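Local coordinates for putative glucoamylase (Bacteroides uniformis, PDB 4GL3), which probably hydrolyses glycosidic bonds, as a putative glucoamylase of the six-hairpin clan, at residues Gln77-Met82 against Asn149-Ile154; Ser205-Pro210 against His403-Lys408; Lys362-Phe365 against Asn370-Ala373. One frame throughout, in Å; residues are numbered along the deposited sequence.

Contact 1: residues Gln77-Met82 against Asn149-Ile154; sequences QGAERM and NRIRGI
On the helix that sends I151 against A79 and M82, R152 NH2 gives a 2.8 Å hydrogen bond to N149 OD1. The bond is bent, 140° at the hydrogen, and OD1 lies out of the guanidinium plane. R152 NH1 also binds the carbonyls of F141 and K143, and N149 ND2 binds D144 OD1, so this helix start is tied to the loop before it. The contact itself is apolar packing between helices 75-90 and 146-161, consistent with the helical-hairpin fold of the six-hairpin clan.

I151 is the main wedge. CG1 lies beside the backbone N, chi1 -71°, and the chain then runs extended, which carries CD1 across to the other helix. I151 CD1 is 3.5 Å from the backbone oxygen A79 O, a plain van der Waals approach. I151 CD1 also meets M82 CB at 3.9 Å and A79 CB at 4.2 Å.

M82, a selenomethionine, starts toward I151 and then turns off. Its chain is bent at chi2 (66°) and again at chi3, which takes the end away from I151. The side chain also packs on V61 and I64 of helix 54-69. The M82 and I151 side chains cross at about a right angle. F141 packs on A79, M82 and I151 alike. The second branch of I151 adds the last touch: I151 CG2 lies 4.0 Å from M82 CG.

Contact 2: residues Ser205-Pro210 against His403-Lys408; sequences SSPTYP and HPDVQK
S205 and D405 carry the tight part of this contact. It joins the end of helix 197-205 to the N-terminal turn of helix 404-412, which is capped by H403. S205 CB sits 3.1 Å from D405 O, a close fit. S205 OG reaches past that carbonyl and lies 3.6 Å from V406 CA; its hydrogen bond is to I201 O, within its own helix. From the other helix D405 CB comes to 3.4 Å from S205 O. The two side chains thus each press on the other residue's backbone, and no direct hydrogen bond crosses between the segments.

The looser side holds a water and P207. Water 1 donates to S205 O at 2.8 Å and to D405 OD1, bridging the two segments. Exposed P207 brings CD to 3.7 Å from D405 OD2, with the proline ring and the carboxylate chain crossing at about a right angle.

D405 CG lies beside its backbone N, chi1 -72°. This places the carboxylate between the water and helix 146-161, where OD2 accepts from W159 NE1. With alanine in place of D405, the W159 indole N-H is likely to lose this acceptor, and the water its carboxylate partner.

Both segments have their own side-chain-to-backbone bonds. S206 OG accepts from T208 N (an ST turn) and from Y209 N (an ST motif), where the chain turns after the helix. H403 ND1 caps the other helix by accepting from D405 N at 3.1 Å, with that nitrogen 17° out of the imidazole plane.

Contact 3: residues Lys362-Phe365 against Asn370-Ala373; sequences KDAF and NWFA
A373 N donates to A364 O at 2.8 Å, with 166° at the hydrogen. This hydrogen bond joins the two antiparallel segments. Next to it F365 and F372 form a non-hydrogen-bonded pair, their CA atoms 4.3 Å apart. F365 CA also makes a CA-H...O contact with W371 O at 3.2 Å.

A water gives a second polar link. Water 2 donates to A373 O and accepts from K362 NZ, which also binds R354 O. The extended K362 chain runs past A373, with CD 3.4 Å from A373 O.

Apolar contacts lie on both faces. F365 and F372 project side by side from one face. Their rings are near parallel, planes at 16°, but slid so far that they barely overlap. The closer touch is F365 CB on F372 CD2, 3.5 Å. F365 CG stands between its backbone N and carbonyl carbon, chi1 63°, and the end of the ring leads away from the partner strand. W371 lies on the other face, its CZ3 4.1 Å from A364 CB and one ring face toward A373 N.

N370 and W371 both stand opposite a single residue of the partner strand: this is a short beta-hairpin with a G1 beta bulge.

Contacts 1 and 2 are the closer pair, though they do not touch: their centres are 21 Å apart and their nearest atoms about 8 Å apart. Helix 146-161 connects them: it carries I151 to contact 1 and, further along, W159 and R160 to contact 2. Contact 3 is remote, its centre 36 Å from that of contact 1 and 41 Å from that of contact 2. It lies across the chain's centre from contact 2, yet in sequence it is nested within the loop that contact 2 closes. Each centre is 20 to 22 Å from the centre of the chain. A bound di(hydroxyethyl)ether lies about 8 Å from the I151 side chain, and one lies about 7 Å from that of D363.

Contact 1: residues Gln77-Met82 against Asn149-Ile154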
ATOM      1  N   GLN A  77       8.615 -22.507  -4.832  1.00 33.58           N
ATOM      2  CA  GLN A  77       9.070 -21.379  -5.645  1.00 34.24           C
ATOM      3  C   GLN A  77       8.941 -20.081  -4.909  1.00 32.56           C
ATOM      4  O   GLN A  77       9.839 -19.232  -4.980  1.00 31.73           O
ATOM      5  CB  GLN A  77       8.334 -21.256  -6.966  1.00 34.12           C
ATOM      6  CG  GLN A  77       8.609 -22.360  -7.963  1.00 39.32           C
ATOM      7  CD  GLN A  77       7.650 -22.268  -9.153  1.00 47.61           C
ATOM      8  OE1 GLN A  77       6.435 -22.170  -9.005  1.00 38.15           O
ATOM      9  NE2 GLN A  77       8.211 -22.246 -10.329  1.00 53.81           N
ATOM     10  N   GLY A  78       7.820 -19.902  -4.230  1.00 30.07           N
ATOM     11  CA  GLY A  78       7.561 -18.675  -3.551  1.00 31.24           C
ATOM     12  C   GLY A  78       8.512 -18.448  -2.376  1.00 31.26           C
ATOM     13  O   GLY A  78       8.986 -17.334  -2.145  1.00 32.05           O
ATOM     14  N   ALA A  79       8.786 -19.518  -1.641  1.00 33.15           N
ATOM     15  CA  ALA A  79       9.732 -19.487  -0.511  1.00 31.73           C
ATOM     16  C   ALA A  79      11.145 -19.162  -0.997  1.00 29.77           C
ATOM     17  O   ALA A  79      11.881 -18.386  -0.374  1.00 29.37           O
ATOM     18  CB  ALA A  79       9.701 -20.824   0.234  1.00 29.57           C
ATOM     19  N   GLU A  80      11.524 -19.749  -2.128  1.00 33.62           N
ATOM     20  CA  GLU A  80      12.841 -19.501  -2.699  1.00 36.90           C
ATOM     21  C   GLU A  80      13.015 -18.022  -3.023  1.00 33.51           C
ATOM     22  O   GLU A  80      14.036 -17.389  -2.639  1.00 33.37           O
ATOM     23  CB  GLU A  80      13.052 -20.382  -3.944  1.00 36.51           C
ATOM     24  CG  GLU A  80      14.370 -20.132  -4.676  1.00 41.05           C
ATOM     25  CD  GLU A  80      14.495 -21.028  -5.894  1.00 49.65           C
ATOM     26  OE1 GLU A  80      13.498 -21.164  -6.659  1.00 43.39           O
ATOM     27  OE2 GLU A  80      15.574 -21.611  -6.065  1.00 52.16           O
ATOM     28  N   ARG A  81      12.007 -17.453  -3.691  1.00 29.95           N
ATOM     29  CA  ARG A  81      11.999 -16.016  -3.994  1.00 28.89           C
ATOM     30  C   ARG A  81      12.042 -15.160  -2.709  1.00 31.28           C
ATOM     31  O   ARG A  81      12.802 -14.207  -2.618  1.00 26.06           O
ATOM     32  CB  ARG A  81      10.758 -15.641  -4.818  1.00 27.74           C
ATOM     33  CG  ARG A  81      10.652 -14.168  -5.265  1.00 28.82           C
ATOM     34  CD  ARG A  81      11.781 -13.751  -6.197  1.00 29.22           C
ATOM     35  NE  ARG A  81      11.794 -14.525  -7.435  1.00 31.38           N
ATOM     36  CZ  ARG A  81      11.169 -14.170  -8.558  1.00 27.94           C
ATOM     37  NH1 ARG A  81      10.495 -13.033  -8.660  1.00 28.43           N
ATOM     38  NH2 ARG A  81      11.251 -14.943  -9.606  1.00 32.12           N
HETATM   39  N   MSE A  82      11.188 -15.478  -1.748  1.00 28.85           N
HETATM   40  CA  MSE A  82      11.137 -14.757  -0.501  1.00 28.06           C
HETATM   41  C   MSE A  82      12.503 -14.759   0.220  1.00 27.28           C
HETATM   42  O   MSE A  82      12.937 -13.720   0.738  1.00 30.04           O
HETATM   43  CB  MSE A  82      10.067 -15.359   0.423  1.00 30.40           C
HETATM   44  CG  MSE A  82       9.810 -14.557   1.696  1.00 27.76           C
HETATM   45 SE   MSE A  82       9.038 -12.809   1.392  0.75 25.23          SE
HETATM   46  CE  MSE A  82       7.689 -13.375   0.117  1.00 29.23           C
ATOM     47  N   ASN A 149      12.780 -21.670   7.806  1.00 31.43           N
ATOM     48  CA  ASN A 149      13.395 -21.331   9.083  1.00 32.71           C
ATOM     49  C   ASN A 149      14.218 -20.064   8.913  1.00 32.25           C
ATOM     50  O   ASN A 149      14.170 -19.179   9.772  1.00 28.67           O
ATOM     51  CB  ASN A 149      14.257 -22.470   9.631  1.00 35.27           C
ATOM     52  CG  ASN A 149      13.437 -23.668  10.079  1.00 38.91           C
ATOM     53  OD1 ASN A 149      12.220 -23.570  10.304  1.00 41.16           O
ATOM     54  ND2 ASN A 149      14.103 -24.818  10.213  1.00 37.04           N
ATOM     55  N   ARG A 150      14.913 -19.962   7.780  1.00 31.63           N
ATOM     56  CA  ARG A 150      15.828 -18.854   7.530  1.00 32.99           C
ATOM     57  C   ARG A 150      15.059 -17.580   7.180  1.00 28.17           C
ATOM     58  O   ARG A 150      15.428 -16.505   7.611  1.00 25.70           O
ATOM     59  CB  ARG A 150      16.764 -19.226   6.407  1.00 36.26           C
ATOM     60  CG  ARG A 150      17.875 -18.218   6.122  1.00 44.77           C
ATOM     61  CD  ARG A 150      19.126 -18.530   6.935  1.00 77.67           C
ATOM     62  NE  ARG A 150      19.261 -17.684   8.123  1.00 65.09           N
ATOM     63  CZ  ARG A 150      19.983 -16.562   8.196  1.00 75.02           C
ATOM     64  NH1 ARG A 150      20.664 -16.108   7.141  1.00 90.75           N
ATOM     65  NH2 ARG A 150      20.022 -15.872   9.343  1.00 73.50           N
ATOM     66  N   ILE A 151      13.995 -17.704   6.383  1.00 27.31           N
ATOM     67  CA  ILE A 151      13.080 -16.600   6.143  1.00 25.35           C
ATOM     68  C   ILE A 151      12.605 -15.965   7.448  1.00 28.72           C
ATOM     69  O   ILE A 151      12.678 -14.757   7.624  1.00 26.68           O
ATOM     70  CB  ILE A 151      11.840 -17.021   5.312  1.00 28.25           C
ATOM     71  CG1 ILE A 151      12.201 -17.303   3.835  1.00 29.78           C
ATOM     72  CG2 ILE A 151      10.810 -15.908   5.342  1.00 26.19           C
ATOM     73  CD1 ILE A 151      11.162 -18.076   3.029  1.00 28.69           C
ATOM     74  N   ARG A 152      12.080 -16.772   8.353  1.00 28.26           N
ATOM     75  CA  ARG A 152      11.563 -16.248   9.629  1.00 30.98           C
ATOM     76  C   ARG A 152      12.646 -15.599  10.477  1.00 27.19           C
ATOM     77  O   ARG A 152      12.408 -14.550  11.080  1.00 26.20           O
ATOM     78  CB  ARG A 152      10.863 -17.375  10.453  1.00 30.06           C
ATOM     79  CG  ARG A 152       9.532 -17.840   9.850  1.00 31.36           C
ATOM     80  CD  ARG A 152       8.722 -18.678  10.822  1.00 32.04           C
ATOM     81  NE  ARG A 152       9.508 -19.746  11.470  1.00 35.16           N
ATOM     82  CZ  ARG A 152       9.814 -20.915  10.920  1.00 37.99           C
ATOM     83  NH1 ARG A 152       9.416 -21.221   9.686  1.00 40.25           N
ATOM     84  NH2 ARG A 152      10.527 -21.805  11.609  1.00 41.00           N
ATOM     85  N   GLY A 153      13.811 -16.244  10.556  1.00 32.20           N
ATOM     86  CA  GLY A 153      14.965 -15.726  11.328  1.00 27.56           C
ATOM     87  C   GLY A 153      15.437 -14.381  10.826  1.00 29.33           C
ATOM     88  O   GLY A 153      15.678 -13.443  11.620  1.00 27.08           O
ATOM     89  N   ILE A 154      15.556 -14.270   9.499  1.00 25.35           N
ATOM     90  CA  ILE A 154      16.014 -13.044   8.910  1.00 22.37           C
ATOM     91  C   ILE A 154      14.985 -11.970   9.152  1.00 24.92           C
ATOM     92  O   ILE A 154      15.337 -10.865   9.539  1.00 22.75           O
ATOM     93  CB  ILE A 154      16.328 -13.141   7.387  1.00 23.52           C
ATOM     94  CG1 ILE A 154      17.609 -13.996   7.154  1.00 27.39           C
ATOM     95  CG2 ILE A 154      16.485 -11.725   6.784  1.00 20.11           C
ATOM     96  CD1 ILE A 154      17.900 -14.360   5.685  1.00 25.89           C
TER

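Contact 2: residues Ser205-Pro210 against His403-Lys408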
ATOM      1  N   SER A 205       4.305  -1.160  18.122  1.00 24.57           N
ATOM      2  CA  SER A 205       4.426  -2.630  18.208  1.00 26.61           C
ATOM      3  C   SER A 205       5.855  -3.136  18.433  1.00 27.10           C
ATOM      4  O   SER A 205       6.060  -4.292  18.806  1.00 24.09           O
ATOM      5  CB  SER A 205       3.893  -3.293  16.925  1.00 24.54           C
ATOM      6  OG  SER A 205       2.548  -2.937  16.635  1.00 28.58           O
ATOM      7  N   SER A 206       6.845  -2.291  18.197  1.00 26.04           N
ATOM      8  CA  SER A 206       8.264  -2.721  18.264  1.00 23.43           C
ATOM      9  C   SER A 206       8.649  -3.330  19.597  1.00 25.67           C
ATOM     10  O   SER A 206       8.359  -2.745  20.658  1.00 25.87           O
ATOM     11  CB  SER A 206       9.200  -1.532  17.987  1.00 21.68           C
ATOM     12  OG  SER A 206      10.565  -1.945  17.993  1.00 24.24           O
ATOM     13  N   PRO A 207       9.303  -4.509  19.576  1.00 24.08           N
ATOM     14  CA  PRO A 207       9.786  -5.075  20.823  1.00 27.88           C
ATOM     15  C   PRO A 207      11.079  -4.419  21.318  1.00 25.93           C
ATOM     16  O   PRO A 207      11.500  -4.696  22.426  1.00 27.95           O
ATOM     17  CB  PRO A 207      10.071  -6.538  20.451  1.00 30.69           C
ATOM     18  CG  PRO A 207      10.474  -6.451  19.007  1.00 26.61           C
ATOM     19  CD  PRO A 207       9.513  -5.441  18.450  1.00 26.83           C
ATOM     20  N   THR A 208      11.700  -3.564  20.509  1.00 25.26           N
ATOM     21  CA  THR A 208      13.053  -3.108  20.783  1.00 26.55           C
ATOM     22  C   THR A 208      13.201  -1.600  20.774  1.00 25.11           C
ATOM     23  O   THR A 208      13.932  -1.087  21.566  1.00 26.80           O
ATOM     24  CB  THR A 208      13.993  -3.695  19.718  1.00 27.77           C
ATOM     25  OG1 THR A 208      13.349  -3.578  18.443  1.00 22.42           O
ATOM     26  CG2 THR A 208      14.295  -5.214  20.020  1.00 25.06           C
ATOM     27  N   TYR A 209      12.508  -0.892  19.886  1.00 21.29           N
ATOM     28  CA  TYR A 209      12.603   0.572  19.785  1.00 21.38           C
ATOM     29  C   TYR A 209      11.192   1.193  19.663  1.00 18.50           C
ATOM     30  O   TYR A 209      10.903   1.898  18.711  1.00 19.68           O
ATOM     31  CB  TYR A 209      13.407   0.920  18.540  1.00 20.94           C
ATOM     32  CG  TYR A 209      14.794   0.367  18.548  1.00 22.13           C
ATOM     33  CD1 TYR A 209      15.817   1.023  19.263  1.00 22.66           C
ATOM     34  CD2 TYR A 209      15.105  -0.823  17.864  1.00 24.25           C
ATOM     35  CE1 TYR A 209      17.115   0.509  19.298  1.00 24.89           C
ATOM     36  CE2 TYR A 209      16.399  -1.348  17.898  1.00 25.86           C
ATOM     37  CZ  TYR A 209      17.396  -0.672  18.591  1.00 25.14           C
ATOM     38  OH  TYR A 209      18.667  -1.172  18.645  1.00 28.82           O
ATOM     39  N   PRO A 210      10.311   0.896  20.605  1.00 21.91           N
ATOM     40  CA  PRO A 210       8.911   1.370  20.500  1.00 24.22           C
ATOM     41  C   PRO A 210       8.762   2.870  20.791  1.00 24.98           C
ATOM     42  O   PRO A 210       9.588   3.464  21.508  1.00 22.23           O
ATOM     43  CB  PRO A 210       8.189   0.599  21.597  1.00 26.65           C
ATOM     44  CG  PRO A 210       9.256   0.365  22.631  1.00 27.43           C
ATOM     45  CD  PRO A 210      10.532   0.103  21.813  1.00 23.75           C
ATOM     46  N   HIS A 403       0.233 -11.488  14.095  1.00 29.12           N
ATOM     47  CA  HIS A 403       1.568 -11.292  14.653  1.00 30.70           C
ATOM     48  C   HIS A 403       1.492 -10.745  16.102  1.00 29.53           C
ATOM     49  O   HIS A 403       0.869  -9.726  16.339  1.00 29.82           O
ATOM     50  CB  HIS A 403       2.376 -10.333  13.789  1.00 27.54           C
ATOM     51  CG  HIS A 403       3.845 -10.371  14.082  1.00 31.01           C
ATOM     52  ND1 HIS A 403       4.398  -9.800  15.213  1.00 31.36           N
ATOM     53  CD2 HIS A 403       4.875 -10.921  13.395  1.00 30.53           C
ATOM     54  CE1 HIS A 403       5.706  -9.996  15.204  1.00 29.83           C
ATOM     55  NE2 HIS A 403       6.021 -10.673  14.112  1.00 28.81           N
ATOM     56  N   PRO A 404       2.116 -11.425  17.059  1.00 30.98           N
ATOM     57  CA  PRO A 404       1.948 -11.006  18.442  1.00 32.90           C
ATOM     58  C   PRO A 404       2.459  -9.595  18.789  1.00 30.65           C
ATOM     59  O   PRO A 404       1.961  -9.000  19.739  1.00 30.78           O
ATOM     60  CB  PRO A 404       2.736 -12.056  19.232  1.00 32.36           C
ATOM     61  CG  PRO A 404       3.744 -12.577  18.271  1.00 36.98           C
ATOM     62  CD  PRO A 404       2.975 -12.617  16.963  1.00 32.52           C
ATOM     63  N   ASP A 405       3.444  -9.078  18.075  1.00 28.41           N
ATOM     64  CA  ASP A 405       3.885  -7.710  18.332  1.00 28.33           C
ATOM     65  C   ASP A 405       2.827  -6.694  17.793  1.00 28.11           C
ATOM     66  O   ASP A 405       2.573  -5.659  18.433  1.00 26.84           O
ATOM     67  CB  ASP A 405       5.258  -7.428  17.728  1.00 26.38           C
ATOM     68  CG  ASP A 405       6.403  -8.122  18.451  1.00 31.02           C
ATOM     69  OD1 ASP A 405       6.311  -8.389  19.652  1.00 31.04           O
ATOM     70  OD2 ASP A 405       7.416  -8.380  17.785  1.00 29.72           O
ATOM     71  N   VAL A 406       2.205  -7.003  16.651  1.00 30.21           N
ATOM     72  CA  VAL A 406       1.150  -6.151  16.059  1.00 27.03           C
ATOM     73  C   VAL A 406      -0.014  -6.088  17.070  1.00 28.19           C
ATOM     74  O   VAL A 406      -0.500  -5.007  17.422  1.00 29.78           O
ATOM     75  CB  VAL A 406       0.690  -6.638  14.675  1.00 28.53           C
ATOM     76  CG1 VAL A 406      -0.566  -5.903  14.213  1.00 24.06           C
ATOM     77  CG2 VAL A 406       1.803  -6.507  13.629  1.00 25.48           C
ATOM     78  N   GLN A 407      -0.420  -7.227  17.608  1.00 29.44           N
ATOM     79  CA  GLN A 407      -1.468  -7.222  18.612  1.00 30.67           C
ATOM     80  C   GLN A 407      -1.093  -6.404  19.849  1.00 32.05           C
ATOM     81  O   GLN A 407      -1.932  -5.707  20.378  1.00 29.64           O
ATOM     82  CB  GLN A 407      -1.889  -8.637  19.017  1.00 31.17           C
ATOM     83  CG  GLN A 407      -2.451  -9.416  17.829  1.00 34.20           C
ATOM     84  CD  GLN A 407      -3.118 -10.731  18.194  1.00 37.89           C
ATOM     85  OE1 GLN A 407      -3.280 -11.052  19.369  1.00 38.84           O
ATOM     86  NE2 GLN A 407      -3.554 -11.474  17.171  1.00 35.00           N
ATOM     87  N   LYS A 408       0.153  -6.482  20.297  1.00 30.78           N
ATOM     88  CA  LYS A 408       0.591  -5.681  21.453  1.00 33.27           C
ATOM     89  C   LYS A 408       0.535  -4.209  21.137  1.00 28.14           C
ATOM     90  O   LYS A 408       0.074  -3.440  21.951  1.00 29.54           O
ATOM     91  CB  LYS A 408       2.005  -6.044  21.961  1.00 33.24           C
ATOM     92  CG  LYS A 408       2.038  -7.360  22.702  1.00 48.25           C
ATOM     93  CD  LYS A 408       3.452  -7.876  22.965  1.00 58.14           C
ATOM     94  CE  LYS A 408       3.422  -9.327  23.466  1.00 61.83           C
ATOM     95  NZ  LYS A 408       4.765  -9.751  23.963  1.00 56.55           N
TER
HETATM   96  O   HOH W   1       5.981  -5.908  21.050  1.00 34.17           O

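Contact 3: residues Lys362-Phe365 against Asn370-Ala373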
ATOM      1  N   LYS A 362      -3.356  -0.986 -17.097  1.00 30.63           N
ATOM      2  CA  LYS A 362      -2.383   0.074 -17.117  1.00 31.04           C
ATOM      3  C   LYS A 362      -2.785   1.154 -16.085  1.00 32.48           C
ATOM      4  O   LYS A 362      -3.896   1.142 -15.497  1.00 29.90           O
ATOM      5  CB  LYS A 362      -2.265   0.638 -18.530  1.00 32.88           C
ATOM      6  CG  LYS A 362      -1.585  -0.312 -19.505  1.00 35.65           C
ATOM      7  CD  LYS A 362      -2.045   0.043 -20.927  1.00 38.60           C
ATOM      8  CE  LYS A 362      -1.629  -0.975 -21.951  1.00 41.95           C
ATOM      9  NZ  LYS A 362      -2.039  -0.442 -23.261  1.00 42.07           N
ATOM     10  N   ASP A 363      -1.860   2.057 -15.816  1.00 32.79           N
ATOM     11  CA  ASP A 363      -1.933   2.839 -14.592  1.00 29.86           C
ATOM     12  C   ASP A 363      -3.128   3.762 -14.453  1.00 28.75           C
ATOM     13  O   ASP A 363      -3.607   3.968 -13.336  1.00 31.34           O
ATOM     14  CB  ASP A 363      -0.693   3.686 -14.444  1.00 29.08           C
ATOM     15  CG  ASP A 363      -0.513   4.180 -13.028  1.00 31.19           C
ATOM     16  OD1 ASP A 363      -0.577   3.341 -12.077  1.00 27.01           O
ATOM     17  OD2 ASP A 363      -0.252   5.390 -12.873  1.00 29.87           O
ATOM     18  N   ALA A 364      -3.557   4.347 -15.565  1.00 29.96           N
ATOM     19  CA  ALA A 364      -4.558   5.404 -15.562  1.00 33.53           C
ATOM     20  C   ALA A 364      -4.989   5.707 -16.984  1.00 33.28           C
ATOM     21  O   ALA A 364      -4.325   5.314 -17.970  1.00 35.10           O
ATOM     22  CB  ALA A 364      -4.022   6.685 -14.883  1.00 29.53           C
ATOM     23  N   PHE A 365      -6.090   6.425 -17.084  1.00 30.84           N
ATOM     24  CA  PHE A 365      -6.615   6.870 -18.367  1.00 34.72           C
ATOM     25  C   PHE A 365      -7.435   8.141 -18.210  1.00 34.76           C
ATOM     26  O   PHE A 365      -7.917   8.480 -17.115  1.00 35.90           O
ATOM     27  CB  PHE A 365      -7.464   5.780 -19.094  1.00 35.81           C
ATOM     28  CG  PHE A 365      -8.718   5.382 -18.346  1.00 36.73           C
ATOM     29  CD1 PHE A 365      -8.672   4.425 -17.326  1.00 35.20           C
ATOM     30  CD2 PHE A 365      -9.943   5.976 -18.643  1.00 36.27           C
ATOM     31  CE1 PHE A 365      -9.827   4.067 -16.642  1.00 35.96           C
ATOM     32  CE2 PHE A 365     -11.073   5.641 -17.939  1.00 35.30           C
ATOM     33  CZ  PHE A 365     -11.021   4.698 -16.929  1.00 33.47           C
ATOM     34  N   ASN A 370      -8.580  11.348 -24.543  1.00 49.42           N
ATOM     35  CA  ASN A 370      -8.323  10.084 -25.230  1.00 46.53           C
ATOM     36  C   ASN A 370      -6.944   9.494 -24.928  1.00 45.10           C
ATOM     37  O   ASN A 370      -6.258   9.034 -25.816  1.00 50.08           O
ATOM     38  CB  ASN A 370      -8.560  10.256 -26.746  1.00 50.69           C
ATOM     39  CG  ASN A 370      -8.625   8.932 -27.485  1.00 56.93           C
ATOM     40  OD1 ASN A 370      -9.017   7.898 -26.936  1.00 63.30           O
ATOM     41  ND2 ASN A 370      -8.219   8.950 -28.735  1.00 59.26           N
ATOM     42  N   TRP A 371      -6.554   9.502 -23.665  1.00 40.11           N
ATOM     43  CA  TRP A 371      -5.229   9.082 -23.255  1.00 40.09           C
ATOM     44  C   TRP A 371      -5.302   7.863 -22.345  1.00 39.51           C
ATOM     45  O   TRP A 371      -6.128   7.785 -21.425  1.00 39.40           O
ATOM     46  CB  TRP A 371      -4.532  10.254 -22.554  1.00 40.51           C
ATOM     47  CG  TRP A 371      -3.231   9.913 -21.924  1.00 39.05           C
ATOM     48  CD1 TRP A 371      -2.014   9.935 -22.522  1.00 40.27           C
ATOM     49  CD2 TRP A 371      -3.010   9.507 -20.563  1.00 38.72           C
ATOM     50  NE1 TRP A 371      -1.044   9.559 -21.623  1.00 39.04           N
ATOM     51  CE2 TRP A 371      -1.627   9.302 -20.411  1.00 36.42           C
ATOM     52  CE3 TRP A 371      -3.847   9.320 -19.455  1.00 38.48           C
ATOM     53  CZ2 TRP A 371      -1.060   8.867 -19.217  1.00 34.76           C
ATOM     54  CZ3 TRP A 371      -3.282   8.910 -18.257  1.00 38.58           C
ATOM     55  CH2 TRP A 371      -1.889   8.694 -18.139  1.00 35.25           C
ATOM     56  N   PHE A 372      -4.426   6.904 -22.607  1.00 38.80           N
ATOM     57  CA  PHE A 372      -4.255   5.734 -21.751  1.00 35.70           C
ATOM     58  C   PHE A 372      -2.764   5.647 -21.401  1.00 37.13           C
ATOM     59  O   PHE A 372      -1.915   5.723 -22.289  1.00 38.96           O
ATOM     60  CB  PHE A 372      -4.721   4.485 -22.502  1.00 39.72           C
ATOM     61  CG  PHE A 372      -6.213   4.449 -22.726  1.00 37.66           C
ATOM     62  CD1 PHE A 372      -6.783   5.174 -23.733  1.00 42.53           C
ATOM     63  CD2 PHE A 372      -7.040   3.727 -21.866  1.00 36.85           C
ATOM     64  CE1 PHE A 372      -8.158   5.177 -23.904  1.00 43.87           C
ATOM     65  CE2 PHE A 372      -8.414   3.735 -22.012  1.00 35.90           C
ATOM     66  CZ  PHE A 372      -8.969   4.459 -23.034  1.00 38.29           C
ATOM     67  N   ALA A 373      -2.475   5.540 -20.109  1.00 33.19           N
ATOM     68  CA  ALA A 373      -1.123   5.449 -19.596  1.00 34.37           C
ATOM     69  C   ALA A 373      -0.366   4.322 -20.331  1.00 37.93           C
ATOM     70  O   ALA A 373      -0.931   3.260 -20.573  1.00 35.92           O
ATOM     71  CB  ALA A 373      -1.159   5.156 -18.121  1.00 27.14           C
TER
HETATM   72  O   HOH W   2      -1.450   2.525 -23.298  1.00 44.18           O